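Local structure of ribokinase (Cryptococcus neoformans var. grubii serotype A, 6CW5) at residues F57-L68 with M82-T90; K94-V105 with I116-P127. The protein probably phosphorylates D-ribose at O-5 with ATP and a divalent cation, most likely magnesium, yielding D-ribose 5-phosphate and ADP. All coordinates share one frame; numbering follows the deposited sequence.

Contact 1 of 2, residues F57-L68 with M82-T90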
loop_
_atom_site.group_PDB
_atom_site.type_symbol
_atom_site.label_atom_id
_atom_site.label_comp_id
_atom_site.label_asym_id
_atom_site.label_seq_id
_atom_site.Cartn_x
_atom_site.Cartn_y
_atom_site.Cartn_z
ATOM N N PHE A 57 -11.735 -16.986 -10.754
ATOM C CA PHE A 57 -12.595 -17.807 -11.595
ATOM C C PHE A 57 -12.270 -19.289 -11.432
ATOM O O PHE A 57 -13.171 -20.139 -11.417
ATOM C CB PHE A 57 -12.407 -17.373 -13.048
ATOM C CG PHE A 57 -13.513 -17.783 -13.940
ATOM C CD1 PHE A 57 -14.694 -17.054 -13.977
ATOM C CD2 PHE A 57 -13.387 -18.904 -14.751
ATOM C CE1 PHE A 57 -15.725 -17.431 -14.831
ATOM C CE2 PHE A 57 -14.423 -19.295 -15.585
ATOM C CZ PHE A 57 -15.589 -18.555 -15.628
ATOM N N ALA A 58 -10.979 -19.617 -11.339
ATOM C CA ALA A 58 -10.575 -21.010 -11.184
ATOM C C ALA A 58 -10.927 -21.541 -9.804
ATOM O O ALA A 58 -11.356 -22.690 -9.679
ATOM C CB ALA A 58 -9.074 -21.158 -11.457
ATOM N N VAL A 59 -10.772 -20.726 -8.755
ATOM C CA VAL A 59 -11.214 -21.185 -7.435
ATOM C C VAL A 59 -12.688 -21.534 -7.492
ATOM O O VAL A 59 -13.114 -22.598 -7.036
ATOM C CB VAL A 59 -10.928 -20.128 -6.346
ATOM C CG1 VAL A 59 -11.507 -20.592 -4.994
ATOM C CG2 VAL A 59 -9.431 -19.875 -6.202
ATOM N N ALA A 60 -13.486 -20.649 -8.101
ATOM C CA ALA A 60 -14.926 -20.867 -8.188
ATOM C C ALA A 60 -15.257 -22.092 -9.031
ATOM O O ALA A 60 -16.105 -22.906 -8.658
ATOM C CB ALA A 60 -15.599 -19.615 -8.760
ATOM N N ARG A 61 -14.615 -22.230 -10.191
ATOM C CA ARG A 61 -14.916 -23.384 -11.032
ATOM C C ARG A 61 -14.515 -24.684 -10.348
ATOM O O ARG A 61 -15.139 -25.721 -10.575
ATOM C CB ARG A 61 -14.224 -23.253 -12.386
ATOM N N ALA A 62 -13.493 -24.639 -9.496
ATOM C CA ALA A 62 -13.057 -25.810 -8.752
ATOM C C ALA A 62 -13.925 -26.094 -7.536
ATOM O O ALA A 62 -13.709 -27.105 -6.857
ATOM C CB ALA A 62 -11.604 -25.619 -8.316
ATOM N N GLY A 63 -14.897 -25.240 -7.240
ATOM C CA GLY A 63 -15.830 -25.502 -6.162
ATOM C C GLY A 63 -15.594 -24.748 -4.867
ATOM O O GLY A 63 -16.262 -25.053 -3.874
ATOM N N GLY A 64 -14.688 -23.782 -4.844
ATOM C CA GLY A 64 -14.396 -23.017 -3.645
ATOM C C GLY A 64 -15.189 -21.723 -3.560
ATOM O O GLY A 64 -15.540 -21.126 -4.570
ATOM N N GLN A 65 -15.487 -21.305 -2.331
ATOM C CA GLN A 65 -16.100 -20.002 -2.096
ATOM C C GLN A 65 -15.024 -18.948 -2.222
ATOM O O GLN A 65 -14.004 -19.032 -1.531
ATOM C CB GLN A 65 -16.716 -19.927 -0.705
ATOM C CG GLN A 65 -17.833 -20.900 -0.474
ATOM C CD GLN A 65 -19.131 -20.335 -0.959
ATOM O OE1 GLN A 65 -19.865 -19.714 -0.190
ATOM N NE2 GLN A 65 -19.416 -20.510 -2.249
ATOM N N VAL A 66 -15.225 -17.963 -3.100
ATOM C CA VAL A 66 -14.161 -17.003 -3.356
ATOM C C VAL A 66 -14.780 -15.643 -3.611
ATOM O O VAL A 66 -15.892 -15.530 -4.146
ATOM C CB VAL A 66 -13.269 -17.455 -4.541
ATOM C CG1 VAL A 66 -14.121 -17.664 -5.822
ATOM C CG2 VAL A 66 -12.141 -16.482 -4.753
ATOM N N GLU A 67 -14.074 -14.612 -3.167
ATOM C CA GLU A 67 -14.429 -13.207 -3.368
ATOM C C GLU A 67 -13.241 -12.493 -3.991
ATOM O O GLU A 67 -12.103 -12.777 -3.627
ATOM C CB GLU A 67 -14.764 -12.499 -2.046
ATOM C CG GLU A 67 -15.939 -13.066 -1.271
ATOM C CD GLU A 67 -17.253 -12.382 -1.585
ATOM O OE1 GLU A 67 -17.260 -11.221 -2.068
ATOM O OE2 GLU A 67 -18.292 -13.025 -1.343
ATOM N N LEU A 68 -13.498 -11.550 -4.901
ATOM C CA LEU A 68 -12.438 -10.772 -5.544
ATOM C C LEU A 68 -12.494 -9.321 -5.073
ATOM O O LEU A 68 -13.579 -8.715 -5.028
ATOM C CB LEU A 68 -12.561 -10.849 -7.071
ATOM C CG LEU A 68 -11.536 -10.024 -7.860
ATOM C CD1 LEU A 68 -10.113 -10.533 -7.622
ATOM C CD2 LEU A 68 -11.878 -10.042 -9.370
ATOM N N MET A 82 -19.348 -11.852 -15.752
ATOM C CA MET A 82 -18.861 -13.218 -15.936
ATOM C C MET A 82 -18.423 -13.817 -14.612
ATOM O O MET A 82 -18.737 -14.972 -14.298
ATOM C CB MET A 82 -17.682 -13.245 -16.914
ATOM C CG MET A 82 -18.005 -13.012 -18.364
ATOM S SD MET A 82 -16.502 -13.199 -19.363
ATOM C CE MET A 82 -16.025 -14.879 -18.950
ATOM N N LEU A 83 -17.657 -13.051 -13.837
ATOM C CA LEU A 83 -17.226 -13.522 -12.524
ATOM C C LEU A 83 -18.429 -13.878 -11.663
ATOM O O LEU A 83 -18.481 -14.950 -11.050
ATOM C CB LEU A 83 -16.377 -12.444 -11.850
ATOM C CG LEU A 83 -14.976 -12.239 -12.410
ATOM C CD1 LEU A 83 -14.451 -10.857 -11.988
ATOM C CD2 LEU A 83 -14.044 -13.371 -11.926
ATOM N N GLU A 84 -19.428 -12.998 -11.631
ATOM C CA GLU A 84 -20.614 -13.276 -10.830
ATOM C C GLU A 84 -21.339 -14.522 -11.322
ATOM O O GLU A 84 -21.846 -15.311 -10.512
ATOM C CB GLU A 84 -21.547 -12.059 -10.839
ATOM C CG GLU A 84 -20.923 -10.873 -10.112
ATOM C CD GLU A 84 -21.559 -9.535 -10.445
ATOM O OE1 GLU A 84 -22.335 -9.467 -11.418
ATOM O OE2 GLU A 84 -21.276 -8.547 -9.729
ATOM N N SER A 85 -21.406 -14.727 -12.642
ATOM C CA SER A 85 -22.127 -15.906 -13.109
ATOM C C SER A 85 -21.391 -17.186 -12.744
ATOM O O SER A 85 -22.011 -18.248 -12.682
ATOM C CB SER A 85 -22.376 -15.842 -14.619
ATOM O OG SER A 85 -21.181 -16.098 -15.335
ATOM N N ALA A 86 -20.093 -17.113 -12.482
ATOM C CA ALA A 86 -19.355 -18.289 -12.037
ATOM C C ALA A 86 -19.397 -18.503 -10.527
ATOM O O ALA A 86 -18.895 -19.522 -10.052
ATOM C CB ALA A 86 -17.899 -18.198 -12.490
ATOM N N GLY A 87 -19.987 -17.586 -9.765
ATOM C CA GLY A 87 -20.057 -17.722 -8.325
ATOM C C GLY A 87 -19.033 -16.915 -7.555
ATOM O O GLY A 87 -19.006 -17.004 -6.321
ATOM N N VAL A 88 -18.200 -16.132 -8.239
ATOM C CA VAL A 88 -17.205 -15.290 -7.573
ATOM C C VAL A 88 -17.903 -14.094 -6.940
ATOM O O VAL A 88 -18.658 -13.376 -7.609
ATOM C CB VAL A 88 -16.134 -14.833 -8.568
ATOM C CG1 VAL A 88 -15.121 -13.910 -7.902
ATOM C CG2 VAL A 88 -15.454 -16.045 -9.195
ATOM N N GLY A 89 -17.650 -13.868 -5.655
ATOM C CA GLY A 89 -18.230 -12.709 -4.998
ATOM C C GLY A 89 -17.542 -11.434 -5.445
ATOM O O GLY A 89 -16.320 -11.379 -5.577
ATOM N N THR A 90 -18.345 -10.391 -5.699
ATOM C CA THR A 90 -17.806 -9.162 -6.273
ATOM C C THR A 90 -18.200 -7.903 -5.504
ATOM O O THR A 90 -18.087 -6.800 -6.057
ATOM C CB THR A 90 -18.258 -9.004 -7.730
ATOM O OG1 THR A 90 -19.691 -8.953 -7.758
ATOM C CG2 THR A 90 -17.768 -10.178 -8.579
HETATM O O HOH W 1 -17.735 -18.212 -4.297
#

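Contact 2 of 2, residues K94-V105 with I116-P127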
loop_
_atom_site.group_PDB
_atom_site.type_symbol
_atom_site.label_atom_id
_atom_site.label_comp_id
_atom_site.label_asym_id
_atom_site.label_seq_id
_atom_site.Cartn_x
_atom_site.Cartn_y
_atom_site.Cartn_z
ATOM N N LYS A 94 -14.699 -2.881 -7.240
ATOM C CA LYS A 94 -15.180 -1.523 -7.360
ATOM C C LYS A 94 -15.228 -1.125 -8.825
ATOM O O LYS A 94 -14.361 -1.511 -9.609
ATOM C CB LYS A 94 -14.268 -0.575 -6.578
ATOM C CG LYS A 94 -14.348 -0.828 -5.040
ATOM C CD LYS A 94 -13.117 -0.356 -4.275
ATOM C CE LYS A 94 -11.925 -1.304 -4.419
ATOM N NZ LYS A 94 -12.073 -2.619 -3.720
ATOM N N ILE A 95 -16.239 -0.333 -9.182
ATOM C CA ILE A 95 -16.354 0.230 -10.520
ATOM C C ILE A 95 -15.982 1.701 -10.428
ATOM O O ILE A 95 -16.655 2.481 -9.736
ATOM C CB ILE A 95 -17.767 0.045 -11.084
ATOM C CG1 ILE A 95 -18.116 -1.451 -11.136
ATOM C CG2 ILE A 95 -17.859 0.675 -12.454
ATOM C CD1 ILE A 95 -19.599 -1.727 -11.421
ATOM N N VAL A 96 -14.940 2.093 -11.145
ATOM C CA VAL A 96 -14.320 3.402 -10.976
ATOM C C VAL A 96 -14.753 4.290 -12.122
ATOM O O VAL A 96 -14.499 3.968 -13.285
ATOM C CB VAL A 96 -12.790 3.297 -10.936
ATOM C CG1 VAL A 96 -12.185 4.657 -10.651
ATOM C CG2 VAL A 96 -12.374 2.290 -9.888
ATOM N N LYS A 97 -15.373 5.414 -11.786
ATOM C CA LYS A 97 -15.773 6.382 -12.786
ATOM C C LYS A 97 -14.550 7.048 -13.410
ATOM O O LYS A 97 -13.554 7.314 -12.733
ATOM C CB LYS A 97 -16.681 7.432 -12.146
ATOM N N ASP A 98 -14.634 7.327 -14.709
ATOM C CA ASP A 98 -13.557 8.006 -15.427
ATOM C C ASP A 98 -12.239 7.228 -15.362
ATOM O O ASP A 98 -11.160 7.818 -15.438
ATOM C CB ASP A 98 -13.341 9.429 -14.902
ATOM C CG ASP A 98 -14.588 10.278 -14.968
ATOM O OD1 ASP A 98 -15.402 10.091 -15.898
ATOM O OD2 ASP A 98 -14.749 11.146 -14.087
ATOM N N GLU A 99 -12.306 5.913 -15.204
ATOM C CA GLU A 99 -11.131 5.049 -15.267
ATOM C C GLU A 99 -11.436 3.903 -16.216
ATOM O O GLU A 99 -12.596 3.571 -16.446
ATOM C CB GLU A 99 -10.743 4.490 -13.894
ATOM C CG GLU A 99 -9.439 3.708 -13.884
ATOM C CD GLU A 99 -8.273 4.451 -14.521
ATOM O OE1 GLU A 99 -7.519 5.121 -13.785
ATOM O OE2 GLU A 99 -8.097 4.370 -15.758
ATOM N N VAL A 100 -10.396 3.316 -16.802
ATOM C CA VAL A 100 -10.597 2.161 -17.666
ATOM C C VAL A 100 -10.132 0.915 -16.929
ATOM O O VAL A 100 -9.229 0.957 -16.081
ATOM C CB VAL A 100 -9.884 2.290 -19.031
ATOM C CG1 VAL A 100 -10.509 3.421 -19.862
ATOM C CG2 VAL A 100 -8.375 2.475 -18.855
ATOM N N THR A 101 -10.772 -0.203 -17.250
ATOM C CA THR A 101 -10.288 -1.494 -16.788
ATOM C C THR A 101 -8.852 -1.708 -17.264
ATOM O O THR A 101 -8.482 -1.305 -18.374
ATOM C CB THR A 101 -11.230 -2.580 -17.324
ATOM O OG1 THR A 101 -12.567 -2.286 -16.881
ATOM C CG2 THR A 101 -10.850 -3.962 -16.797
ATOM N N GLY A 102 -8.036 -2.339 -16.414
ATOM C CA GLY A 102 -6.693 -2.676 -16.825
ATOM C C GLY A 102 -6.697 -3.562 -18.053
ATOM O O GLY A 102 -7.669 -4.267 -18.360
ATOM N N ARG A 103 -5.593 -3.499 -18.790
ATOM C CA ARG A 103 -5.495 -4.174 -20.076
ATOM C C ARG A 103 -4.216 -4.986 -20.138
ATOM O O ARG A 103 -3.183 -4.579 -19.587
ATOM C CB ARG A 103 -5.526 -3.159 -21.223
ATOM C CG ARG A 103 -6.836 -2.372 -21.274
ATOM C CD ARG A 103 -6.699 -1.187 -22.154
ATOM N NE ARG A 103 -6.374 -1.616 -23.507
ATOM C CZ ARG A 103 -5.979 -0.790 -24.457
ATOM N NH1 ARG A 103 -5.880 0.510 -24.196
ATOM N NH2 ARG A 103 -5.691 -1.262 -25.662
ATOM N N ALA A 104 -4.291 -6.155 -20.774
ATOM C CA ALA A 104 -3.086 -6.886 -21.162
ATOM C C ALA A 104 -3.039 -6.901 -22.673
ATOM O O ALA A 104 -3.950 -7.429 -23.313
ATOM C CB ALA A 104 -3.058 -8.317 -20.622
ATOM N N VAL A 105 -1.993 -6.319 -23.247
ATOM C CA VAL A 105 -1.829 -6.351 -24.692
ATOM C C VAL A 105 -0.924 -7.537 -24.982
ATOM O O VAL A 105 0.264 -7.499 -24.654
ATOM C CB VAL A 105 -1.245 -5.040 -25.230
ATOM C CG1 VAL A 105 -0.966 -5.143 -26.718
ATOM C CG2 VAL A 105 -2.210 -3.906 -24.960
ATOM N N ILE A 116 3.610 -9.974 -23.187
ATOM C CA ILE A 116 2.495 -9.242 -22.599
ATOM C C ILE A 116 2.958 -7.865 -22.151
ATOM O O ILE A 116 3.993 -7.729 -21.488
ATOM C CB ILE A 116 1.875 -10.025 -21.419
ATOM C CG1 ILE A 116 1.372 -11.389 -21.948
ATOM C CG2 ILE A 116 0.732 -9.238 -20.792
ATOM C CD1 ILE A 116 0.728 -12.284 -20.862
ATOM N N VAL A 117 2.192 -6.852 -22.518
ATOM C CA VAL A 117 2.348 -5.494 -22.002
ATOM C C VAL A 117 1.121 -5.187 -21.165
ATOM O O VAL A 117 -0.003 -5.252 -21.668
ATOM C CB VAL A 117 2.493 -4.472 -23.125
ATOM C CG1 VAL A 117 2.403 -3.059 -22.538
ATOM C CG2 VAL A 117 3.851 -4.700 -23.878
ATOM N N LEU A 118 1.329 -4.846 -19.896
ATOM C CA LEU A 118 0.213 -4.524 -19.014
ATOM C C LEU A 118 -0.021 -3.021 -18.983
ATOM O O LEU A 118 0.922 -2.229 -19.028
ATOM C CB LEU A 118 0.516 -5.022 -17.596
ATOM C CG LEU A 118 0.653 -6.519 -17.407
ATOM C CD1 LEU A 118 1.029 -6.797 -15.934
ATOM C CD2 LEU A 118 -0.651 -7.211 -17.805
ATOM N N HIS A 119 -1.284 -2.618 -18.919
ATOM C CA HIS A 119 -1.633 -1.246 -18.591
ATOM C C HIS A 119 -2.505 -1.322 -17.357
ATOM O O HIS A 119 -3.564 -1.941 -17.404
ATOM C CB HIS A 119 -2.382 -0.580 -19.760
ATOM C CG HIS A 119 -3.063 0.697 -19.390
ATOM N ND1 HIS A 119 -2.370 1.854 -19.105
ATOM C CD2 HIS A 119 -4.373 0.989 -19.216
ATOM C CE1 HIS A 119 -3.222 2.813 -18.793
ATOM N NE2 HIS A 119 -4.447 2.318 -18.860
ATOM N N ALA A 120 -2.029 -0.760 -16.240
ATOM C CA ALA A 120 -2.677 -0.996 -14.949
ATOM C C ALA A 120 -4.120 -0.516 -14.934
ATOM O O ALA A 120 -5.011 -1.223 -14.443
ATOM C CB ALA A 120 -1.909 -0.292 -13.841
ATOM N N GLY A 121 -4.358 0.715 -15.391
ATOM C CA GLY A 121 -5.725 1.252 -15.354
ATOM C C GLY A 121 -6.299 1.172 -13.944
ATOM O O GLY A 121 -5.624 1.474 -12.952
ATOM N N ALA A 122 -7.546 0.701 -13.846
ATOM C CA ALA A 122 -8.227 0.623 -12.555
ATOM C C ALA A 122 -7.566 -0.341 -11.588
ATOM O O ALA A 122 -7.830 -0.269 -10.379
ATOM C CB ALA A 122 -9.695 0.207 -12.768
ATOM N N ASN A 123 -6.694 -1.233 -12.063
ATOM C CA ASN A 123 -6.056 -2.150 -11.124
ATOM C C ASN A 123 -5.186 -1.421 -10.116
ATOM O O ASN A 123 -4.934 -1.966 -9.028
ATOM C CB ASN A 123 -5.216 -3.189 -11.866
ATOM C CG ASN A 123 -6.061 -4.204 -12.570
ATOM O OD1 ASN A 123 -7.041 -4.703 -12.003
ATOM N ND2 ASN A 123 -5.710 -4.512 -13.833
ATOM N N TYR A 124 -4.731 -0.207 -10.436
ATOM C CA TYR A 124 -3.932 0.585 -9.503
ATOM C C TYR A 124 -4.743 1.677 -8.818
ATOM O O TYR A 124 -4.165 2.587 -8.208
ATOM C CB TYR A 124 -2.707 1.195 -10.207
ATOM C CG TYR A 124 -1.468 0.338 -10.077
ATOM C CD1 TYR A 124 -1.478 -0.999 -10.446
ATOM C CD2 TYR A 124 -0.289 0.872 -9.560
ATOM C CE1 TYR A 124 -0.338 -1.783 -10.309
ATOM C CE2 TYR A 124 0.858 0.107 -9.431
ATOM C CZ TYR A 124 0.827 -1.212 -9.810
ATOM O OH TYR A 124 1.962 -1.985 -9.657
ATOM N N TYR A 125 -6.061 1.595 -8.888
ATOM C CA TYR A 125 -6.924 2.507 -8.144
ATOM C C TYR A 125 -7.068 2.060 -6.702
ATOM O O TYR A 125 -7.267 0.878 -6.419
ATOM C CB TYR A 125 -8.293 2.536 -8.780
ATOM C CG TYR A 125 -9.369 3.237 -7.966
ATOM C CD1 TYR A 125 -9.519 4.630 -8.023
ATOM C CD2 TYR A 125 -10.263 2.510 -7.185
ATOM C CE1 TYR A 125 -10.540 5.277 -7.315
ATOM C CE2 TYR A 125 -11.304 3.168 -6.479
ATOM C CZ TYR A 125 -11.415 4.535 -6.536
ATOM O OH TYR A 125 -12.431 5.180 -5.831
ATOM N N LEU A 126 -6.972 3.018 -5.793
ATOM C CA LEU A 126 -7.268 2.792 -4.399
ATOM C C LEU A 126 -8.263 3.864 -3.982
ATOM O O LEU A 126 -8.031 5.065 -4.223
ATOM C CB LEU A 126 -5.996 2.866 -3.545
ATOM C CG LEU A 126 -5.044 1.705 -3.803
ATOM C CD1 LEU A 126 -3.763 1.904 -3.007
ATOM C CD2 LEU A 126 -5.714 0.421 -3.418
ATOM N N PRO A 127 -9.378 3.493 -3.371
ATOM C CA PRO A 127 -10.381 4.499 -3.011
ATOM C C PRO A 127 -9.955 5.319 -1.811
ATOM O O PRO A 127 -9.281 4.825 -0.902
ATOM C CB PRO A 127 -11.622 3.657 -2.673
ATOM C CG PRO A 127 -11.049 2.348 -2.188
ATOM C CD PRO A 127 -9.839 2.119 -3.099
HETATM O O HOH W 2 -5.958 4.422 -17.234
#

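Contact 1 of 2, residues F57-L68 with M82-T90
Along V66-L68 the backbone meets G89 in a single bridge: G89 N donates to V66 O (2.9 Å, nearly straight at 175°), and L68 N in turn donates to G89 O (2.9 Å). E67 is bridged to G89, and in one of its two conformers the carboxylate folds back over that glycine. A water extends the seam by one step, taking the N-H of V66 and donating to G87 O.

Beside this bridge the ends of helices 51-61 and 77-85 come together, with V88, just past the second, wedged between strand and helix. Its two methyls divide the work: CG2 lies 3.6 Å from A60 CB and also meets V66 CG1, whereas CG1 turns to L68 CB. Further along L68, CD2 touches L83 CD1 at 3.8 Å, the two side chains crossing at about a right angle. The F57 side chain swings anti to its own backbone nitrogen (chi1 -161°), which carries the ring to the neighbouring helix; there CE1 comes tightly against A86 CB (3.3 Å), and M82 O sits at the ring edge, in plane.

Both helices finish in Schellman motifs, at G63 and G87. Strand 66-73, helix 77-85 and strand 93-96 form a beta-alpha-beta unit of the PfkB carbohydrate kinase fold, and here the preceding helix 51-61 packs against that crossover.

Contact 2 of 2, residues K94-V105 with I116-P127
Strands 102-105 and 116-119 run antiparallel, R103 paired with H119 and V105 with V117 through two N-H...O bonds each, while A104 and L118 form the non-hydrogen-bonded pair between them. A104 CB rests against L118 CD2 and I116 CG2, both at 3.9 Å. Past the paired strands the chains remain joined by a single bond, from A122 N to V100 O (2.8 Å); G102 and G121 let the backbones close up here, with G102 CA 3.3 Å from A120 O.

This is the hairpin of strands 102-109 and 115-119, which belongs to the smaller four-stranded sheet of the ribokinase fold, the part that in relatives forms a lid over the sugar site. Just beyond it, N123 OD1 accepts a hydrogen bond from V21 N, and the side chain lies beside N22, a predicted substrate residue.

E99 shows how one side chain can tie the junction together. From CB the chain heads off anti to the backbone N (chi1 -174°) and then bends at chi2. CG lies alongside the start of the 3-10 turn, 3.6 Å from A122 N and 3.7 Å from A122 CB, and CD passes G121 C. At the tip, OE1 only loosely approaches G121 C (4.1 Å), while OE2 takes the N-H of V100 on its anti lone pair and a hydrogen bond from a water that also contacts H119 NE2; V100 CG2 meets that imidazole at its edge.

V96 sends CG2 over one face of the Y125 ring, a CH-pi contact 3.7 Å from the centroid, and P127 N lies over the opposite face. Nearby, L126 and Y124 pack on L126 and P127 of the second subunit.

How the contacts relate
The two contacts come in series along the chain, contact 1 closing at T90 shortly before contact 2 opens at K94, and their centres lie 20 Å apart with no other touch between the segments. What connects them is the large mixed sheet: strand 66-73 of contact 1 and strand 93-96 of contact 2 are parallel neighbours in it, joined through helix 77-85. Contact 2 then leaves the edge strand 93-96 for the smaller four-stranded sheet, beside predicted substrate residues and the second subunit. The chain thus passes from the large-sheet core to the smaller sheet, which in relatives forms the lid, consistent with a dimeric PfkB enzyme whose sugar site lies between the two.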